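Local structure of beta subunit of photoactivated adenylyl cyclase (Beggiatoa sp. PS, 5M27) at residues B[155-160]-B[249-254]. The protein probably converts ATP to cyclic AMP in response to blue light, which its flavin-binding sensor domain absorbs. Residues are numbered along the deposited sequence; the frame is centred on the assembly and turned at random.
With CA (calcium ion), chain L.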
loop_
_atom_site.group_PDB
_atom_site.type_symbol
_atom_site.label_atom_id
_atom_site.label_comp_id
_atom_site.label_asym_id
_atom_site.label_seq_id
_atom_site.Cartn_x
_atom_site.Cartn_y
_atom_site.Cartn_z
ATOM N N ILE B 155 18.647 4.449 -8.652
ATOM C CA ILE B 155 19.142 5.380 -7.655
ATOM C C ILE B 155 18.067 5.448 -6.584
ATOM O O ILE B 155 16.898 5.698 -6.894
ATOM C CB ILE B 155 19.438 6.757 -8.262
ATOM C CG1 ILE B 155 20.737 6.686 -9.076
ATOM C CG2 ILE B 155 19.493 7.849 -7.169
ATOM C CD1 ILE B 155 20.948 7.848 -10.018
ATOM N N ILE B 156 18.443 5.177 -5.340
ATOM C CA ILE B 156 17.502 5.248 -4.226
ATOM C C ILE B 156 17.629 6.612 -3.545
ATOM O O ILE B 156 18.742 7.087 -3.286
ATOM C CB ILE B 156 17.726 4.096 -3.237
ATOM C CG1 ILE B 156 17.664 2.756 -3.997
ATOM C CG2 ILE B 156 16.699 4.171 -2.064
ATOM C CD1 ILE B 156 16.343 2.545 -4.758
ATOM N N PHE B 157 16.490 7.227 -3.260
ATOM C CA PHE B 157 16.393 8.535 -2.602
ATOM C C PHE B 157 15.742 8.314 -1.251
ATOM O O PHE B 157 14.693 7.655 -1.170
ATOM C CB PHE B 157 15.561 9.495 -3.465
ATOM C CG PHE B 157 15.161 10.818 -2.797
ATOM C CD1 PHE B 157 14.128 10.878 -1.854
ATOM C CD2 PHE B 157 15.708 12.018 -3.249
ATOM C CE1 PHE B 157 13.751 12.088 -1.281
ATOM C CE2 PHE B 157 15.311 13.268 -2.674
ATOM C CZ PHE B 157 14.340 13.287 -1.699
ATOM N N PHE B 158 16.371 8.845 -0.197
ATOM C CA PHE B 158 15.791 8.884 1.143
ATOM C C PHE B 158 15.923 10.292 1.708
ATOM O O PHE B 158 17.014 10.874 1.680
ATOM C CB PHE B 158 16.483 7.909 2.097
ATOM C CG PHE B 158 15.737 6.639 2.299
ATOM C CD1 PHE B 158 14.593 6.623 3.042
ATOM C CD2 PHE B 158 16.198 5.449 1.747
ATOM C CE1 PHE B 158 13.886 5.454 3.224
ATOM C CE2 PHE B 158 15.504 4.266 1.936
ATOM C CZ PHE B 158 14.346 4.277 2.679
ATOM N N SER B 159 14.831 10.822 2.250
ATOM C CA SER B 159 14.860 12.101 2.951
ATOM C C SER B 159 13.961 12.022 4.174
ATOM O O SER B 159 12.997 11.243 4.205
ATOM C CB SER B 159 14.418 13.284 2.056
ATOM O OG SER B 159 13.021 13.297 1.805
ATOM N N ASP B 160 14.283 12.816 5.195
ATOM C CA ASP B 160 13.374 12.897 6.331
ATOM C C ASP B 160 13.579 14.222 7.054
ATOM O O ASP B 160 14.518 14.975 6.785
ATOM C CB ASP B 160 13.525 11.685 7.269
ATOM C CG ASP B 160 14.566 11.877 8.347
ATOM O OD1 ASP B 160 15.587 12.519 8.078
ATOM O OD2 ASP B 160 14.381 11.356 9.471
ATOM N N ILE B 249 18.997 14.471 3.022
ATOM C CA ILE B 249 18.767 13.555 1.912
ATOM C C ILE B 249 19.976 12.656 1.698
ATOM O O ILE B 249 21.121 13.125 1.666
ATOM C CB ILE B 249 18.444 14.328 0.612
ATOM C CG1 ILE B 249 17.236 15.256 0.838
ATOM C CG2 ILE B 249 18.247 13.347 -0.568
ATOM C CD1 ILE B 249 17.030 16.293 -0.222
ATOM N N GLY B 250 19.707 11.371 1.488
ATOM C CA GLY B 250 20.721 10.429 1.055
ATOM C C GLY B 250 20.346 9.831 -0.294
ATOM O O GLY B 250 19.164 9.593 -0.583
ATOM N N LEU B 251 21.366 9.579 -1.112
ATOM C CA LEU B 251 21.188 8.888 -2.389
ATOM C C LEU B 251 22.188 7.742 -2.480
ATOM O O LEU B 251 23.346 7.885 -2.087
ATOM C CB LEU B 251 21.368 9.833 -3.591
ATOM C CG LEU B 251 20.593 11.170 -3.690
ATOM C CD1 LEU B 251 21.054 11.975 -4.926
ATOM C CD2 LEU B 251 19.080 10.939 -3.738
ATOM N N SER B 252 21.737 6.619 -3.026
ATOM C CA SER B 252 22.578 5.461 -3.289
ATOM C C SER B 252 22.256 4.945 -4.686
ATOM O O SER B 252 21.248 5.317 -5.290
ATOM C CB SER B 252 22.352 4.350 -2.265
ATOM O OG SER B 252 21.011 3.858 -2.372
ATOM N N TYR B 253 23.119 4.066 -5.190
ATOM C CA TYR B 253 22.932 3.460 -6.497
ATOM C C TYR B 253 23.301 1.988 -6.411
ATOM O O TYR B 253 24.405 1.645 -5.960
ATOM C CB TYR B 253 23.804 4.153 -7.571
ATOM C CG TYR B 253 23.765 3.455 -8.924
ATOM C CD1 TYR B 253 22.644 3.557 -9.746
ATOM C CD2 TYR B 253 24.848 2.712 -9.381
ATOM C CE1 TYR B 253 22.597 2.926 -10.987
ATOM C CE2 TYR B 253 24.802 2.066 -10.617
ATOM C CZ TYR B 253 23.677 2.185 -11.410
ATOM O OH TYR B 253 23.640 1.556 -12.641
ATOM N N GLY B 254 22.420 1.131 -6.901
ATOM C CA GLY B 254 22.733 -0.289 -6.910
ATOM C C GLY B 254 21.650 -1.088 -7.601
ATOM O O GLY B 254 20.602 -0.556 -8.004
HETATM CA CA CA L . 13.422 12.518 11.553
HETATM O O HOH W 1 11.883 10.570 12.469
#
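The Phe157 ring meets two aliphatic branches of the neighbouring strand, both at a slant: its CD2 lies 3.6 Å from CD2 of Leu251, and its CE2 touches CG2 of Ile249 at the same spacing. Phe157 CG is anti to the backbone N (chi1 170°), which swings the ring across to residues 249-254, where it reaches the side chains of both its bridge partner and the residue two before it. The Tyr253 ring is also approached obliquely, with its CD1 3.7 Å from CG1 of Ile155; the two side chains cross at about a right angle. On this same face Ser159 CB packs against Ile249 CG1, and Ser222 and Ile225 touch Phe157 from helix 215-235.

The opposite face carries Ile156, Phe158 and Ser252, with helix 274-285 over it. Gly250, the bridge partner of Phe158, brings no side chain, and the Phe158 ring leads away from it onto Ala279 and Ala280. Ser252 OG packs 3.4 Å from Ile156 CB, while its hydrogen bond goes to the carbonyl of Ala275.

Two reciprocal pairs of backbone hydrogen bonds fix the register. Ile156 N donates to Ser252 O at 2.8 Å, tilted 33° from the carbonyl plane, and Ser252 N returns a bond to Ile156 O within that carbonyl's plane. Gly250 N meets Phe158 O at 2.7 Å, nearly in line with the carbonyl (C=O...donor angle 162°), and Phe158 N bonds to Gly250 O.

Near the end of strand 150-161 Asp160 OD2 binds calcium at 2.6 Å, with Ile161 O, Asp204 OD2 and a water also bound; Asp160 OD1 forms a salt bridge with Arg287. Antiparallel strands sandwiched between helices and leading to a metal held by two aspartates are characteristic of the class III nucleotidyl cyclase catalytic domain, where such a pair holds the catalytic metals.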